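PDB 4ZBG: acetyltransferase from Brucella abortus str. 2308 A, which probably transfers the acetyl group of acetyl-coenzyme A to an amine, as other members of the GNAT N-acetyltransferase family do. Local coordinates for residues 12-17 against 54-59. Residues are numbered along the deposited sequence; the frame is centred on the assembly and turned at random. Where two conformers were deposited one is given.
Sequences RKERPQ and TLSLVA
Arg12 and Val58 form an antiparallel hydrogen-bonded pair: Arg12 N donates to Val58 O (3.0 Å), and Val58 N returns a bond to Arg12 O (2.9 Å). On the same face of the sheet their side chains run side by side. The Arg12 chain is extended to NE, where a near-right-angle turn (chi4 85°) sets one guanidinium face over Val58 CG2, 3.8 Å from the plane. Branched valine suits the strand and gives the flat cation an apolar floor. Arg12 NH1 donates to Lys13 O (3.0 Å) and makes a salt bridge with Asp18, while NE makes one with Glu60. Beyond the strand end, Glu14 N still bonds to Ser56 O, at 2.8 Å. The Glu14 side chain extends alongside Ser56, whose OG, anti to its backbone N (chi1 177°), donates to Glu14 OE1 at 2.6 Å from above the carboxylate plane. This short, buried hydroxyl also bonds His68; an acid suits its place because OE2 forms a salt bridge with Arg48. Lys13 and Leu57, a non-hydrogen-bonded pair, diverge, Lys13 CG just brushing Leu57 CD2. This pairs the first two strands of the GNAT fold, joined through helices 19-30 and 40-49; helices 19-30 and 100-114 pack on opposite faces, and strand 64-76 follows strand 55-61.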
ATOM      1  N   ARG A  12       8.639  -1.418  -9.930  1.00  9.43           N
ATOM      2  CA  ARG A  12       8.142  -0.472 -10.917  1.00 10.43           C
ATOM      3  C   ARG A  12       6.670  -0.195 -10.666  1.00  9.51           C
ATOM      4  O   ARG A  12       5.997  -0.929  -9.926  1.00  9.66           O
ATOM      5  CB  ARG A  12       8.316  -1.025 -12.334  1.00 11.19           C
ATOM      6  CG  ARG A  12       7.581  -2.336 -12.578  1.00 11.82           C
ATOM      7  CD  ARG A  12       7.497  -2.667 -14.058  1.00 13.40           C
ATOM      8  NE  ARG A  12       6.896  -3.977 -14.292  1.00 13.60           N
ATOM      9  CZ  ARG A  12       5.588  -4.204 -14.358  1.00 12.77           C
ATOM     10  NH1 ARG A  12       4.728  -3.207 -14.193  1.00 12.47           N
ATOM     11  NH2 ARG A  12       5.135  -5.431 -14.583  1.00 13.43           N
ATOM     12  N   LYS A  13       6.168   0.868 -11.277  1.00 10.23           N
ATOM     13  CA  LYS A  13       4.739   1.155 -11.251  0.58 10.16           C
ATOM     14  C   LYS A  13       3.984   0.094 -12.032  1.00  9.86           C
ATOM     15  O   LYS A  13       4.484  -0.437 -13.029  1.00 10.38           O
ATOM     16  CB  LYS A  13       4.438   2.522 -11.861  0.58 11.52           C
ATOM     17  CG  LYS A  13       4.766   3.702 -10.970  0.58 12.42           C
ATOM     18  CD  LYS A  13       4.306   5.002 -11.617  0.58 13.14           C
ATOM     19  CE  LYS A  13       4.911   6.212 -10.933  0.58 13.94           C
ATOM     20  NZ  LYS A  13       4.648   7.457 -11.701  0.58 13.84           N
ATOM     21  N   GLU A  14       2.771  -0.195 -11.588  1.00  9.13           N
ATOM     22  CA  GLU A  14       1.939  -1.138 -12.308  1.00  9.58           C
ATOM     23  C   GLU A  14       1.616  -0.611 -13.697  1.00 10.60           C
ATOM     24  O   GLU A  14       1.652   0.602 -13.960  1.00 11.18           O
ATOM     25  CB  GLU A  14       0.631  -1.394 -11.552  1.00 11.08           C
ATOM     26  CG  GLU A  14      -0.418  -0.310 -11.744  1.00 11.39           C
ATOM     27  CD  GLU A  14      -1.822  -0.772 -11.364  1.00 11.94           C
ATOM     28  OE1 GLU A  14      -1.968  -1.493 -10.358  1.00 10.34           O
ATOM     29  OE2 GLU A  14      -2.787  -0.409 -12.076  1.00 13.27           O
ATOM     30  N   ARG A  15       1.308  -1.530 -14.592  0.55 10.41           N
ATOM     31  CA  ARG A  15       0.694  -1.173 -15.855  0.55 11.34           C
ATOM     32  C   ARG A  15      -0.597  -1.978 -15.933  0.55 12.15           C
ATOM     33  O   ARG A  15      -0.745  -2.965 -15.215  0.55 11.35           O
ATOM     34  CB  ARG A  15       1.638  -1.465 -17.018  0.55 12.63           C
ATOM     35  CG  ARG A  15       2.225  -2.839 -17.011  0.55 13.19           C
ATOM     36  CD  ARG A  15       3.490  -2.846 -17.850  0.55 13.41           C
ATOM     37  NE  ARG A  15       3.244  -2.423 -19.228  0.55 14.50           N
ATOM     38  CZ  ARG A  15       2.881  -3.253 -20.199  0.55 13.78           C
ATOM     39  NH1 ARG A  15       2.716  -4.541 -19.931  0.55 13.09           N
ATOM     40  NH2 ARG A  15       2.685  -2.802 -21.433  0.55 13.31           N
ATOM     41  N   PRO A  16      -1.550  -1.541 -16.769  1.00 15.33           N
ATOM     42  CA  PRO A  16      -2.866  -2.188 -16.852  1.00 16.58           C
ATOM     43  C   PRO A  16      -2.792  -3.703 -17.021  1.00 14.43           C
ATOM     44  O   PRO A  16      -3.612  -4.441 -16.465  1.00 15.48           O
ATOM     45  CB  PRO A  16      -3.475  -1.563 -18.108  1.00 18.96           C
ATOM     46  CG  PRO A  16      -2.850  -0.231 -18.196  1.00 19.30           C
ATOM     47  CD  PRO A  16      -1.476  -0.343 -17.622  1.00 17.66           C
ATOM     48  N   GLN A  17      -1.780  -4.157 -17.754  1.00 12.80           N
ATOM     49  CA  GLN A  17      -1.592  -5.573 -18.020  1.00 12.12           C
ATOM     50  C   GLN A  17      -1.305  -6.386 -16.752  1.00 11.77           C
ATOM     51  O   GLN A  17      -1.412  -7.609 -16.771  1.00 12.25           O
ATOM     52  CB  GLN A  17      -0.479  -5.770 -19.058  1.00 12.68           C
ATOM     53  CG  GLN A  17      -0.825  -5.241 -20.466  1.00 13.35           C
ATOM     54  CD  GLN A  17      -0.719  -3.720 -20.612  1.00 13.49           C
ATOM     55  OE1 GLN A  17      -0.222  -3.028 -19.721  1.00 15.18           O
ATOM     56  NE2 GLN A  17      -1.193  -3.198 -21.744  1.00 12.25           N
ATOM     57  N   THR A  54      -3.738   5.812  -6.116  1.00  8.36           N
ATOM     58  CA  THR A  54      -2.785   6.892  -6.307  1.00  9.29           C
ATOM     59  C   THR A  54      -1.444   6.368  -6.777  1.00  8.25           C
ATOM     60  O   THR A  54      -0.826   6.922  -7.690  1.00  9.47           O
ATOM     61  CB  THR A  54      -2.576   7.643  -4.995  1.00 10.85           C
ATOM     62  OG1 THR A  54      -3.845   8.082  -4.501  1.00 11.13           O
ATOM     63  CG2 THR A  54      -1.668   8.842  -5.205  1.00 13.39           C
ATOM     64  N   LEU A  55      -0.999   5.296  -6.139  1.00  7.28           N
ATOM     65  CA  LEU A  55       0.272   4.693  -6.469  1.00  7.96           C
ATOM     66  C   LEU A  55       0.155   3.193  -6.289  1.00  6.77           C
ATOM     67  O   LEU A  55      -0.388   2.722  -5.286  1.00  7.37           O
ATOM     68  CB  LEU A  55       1.369   5.266  -5.569  1.00  9.67           C
ATOM     69  CG  LEU A  55       2.779   4.762  -5.846  1.00 10.37           C
ATOM     70  CD1 LEU A  55       3.234   5.130  -7.239  1.00 11.02           C
ATOM     71  CD2 LEU A  55       3.730   5.330  -4.810  1.00 11.70           C
ATOM     72  N   SER A  56       0.659   2.446  -7.267  1.00  7.24           N
ATOM     73  CA  SER A  56       0.576   0.998  -7.245  1.00  7.28           C
ATOM     74  C   SER A  56       1.897   0.487  -7.781  1.00  6.69           C
ATOM     75  O   SER A  56       2.223   0.719  -8.949  1.00  7.52           O
ATOM     76  CB  SER A  56      -0.573   0.536  -8.132  1.00  8.25           C
ATOM     77  OG  SER A  56      -0.641  -0.879  -8.179  1.00  8.32           O
ATOM     78  N   LEU A  57       2.676  -0.161  -6.915  1.00  6.73           N
ATOM     79  CA  LEU A  57       3.996  -0.656  -7.295  1.00  6.32           C
ATOM     80  C   LEU A  57       4.025  -2.161  -7.205  1.00  6.07           C
ATOM     81  O   LEU A  57       3.396  -2.751  -6.322  1.00  6.24           O
ATOM     82  CB  LEU A  57       5.083  -0.110  -6.370  1.00  7.05           C
ATOM     83  CG  LEU A  57       5.238   1.402  -6.244  1.00  7.88           C
ATOM     84  CD1 LEU A  57       6.377   1.727  -5.289  1.00  9.44           C
ATOM     85  CD2 LEU A  57       5.461   2.049  -7.598  1.00 10.20           C
ATOM     86  N   VAL A  58       4.785  -2.773  -8.107  1.00  6.64           N
ATOM     87  CA  VAL A  58       5.044  -4.202  -8.060  1.00  7.12           C
ATOM     88  C   VAL A  58       6.536  -4.466  -7.926  1.00  7.78           C
ATOM     89  O   VAL A  58       7.367  -3.702  -8.425  1.00  8.77           O
ATOM     90  CB  VAL A  58       4.471  -4.949  -9.277  1.00  9.02           C
ATOM     91  CG1 VAL A  58       2.952  -4.887  -9.285  1.00  9.88           C
ATOM     92  CG2 VAL A  58       5.073  -4.415 -10.581  1.00 10.26           C
ATOM     93  N   ALA A  59       6.859  -5.557  -7.242  1.00  7.64           N
ATOM     94  CA  ALA A  59       8.189  -6.135  -7.252  1.00  8.29           C
ATOM     95  C   ALA A  59       8.128  -7.293  -8.237  1.00  9.22           C
ATOM     96  O   ALA A  59       7.308  -8.196  -8.084  1.00 10.94           O
ATOM     97  CB  ALA A  59       8.547  -6.643  -5.879  1.00  9.96           C
TER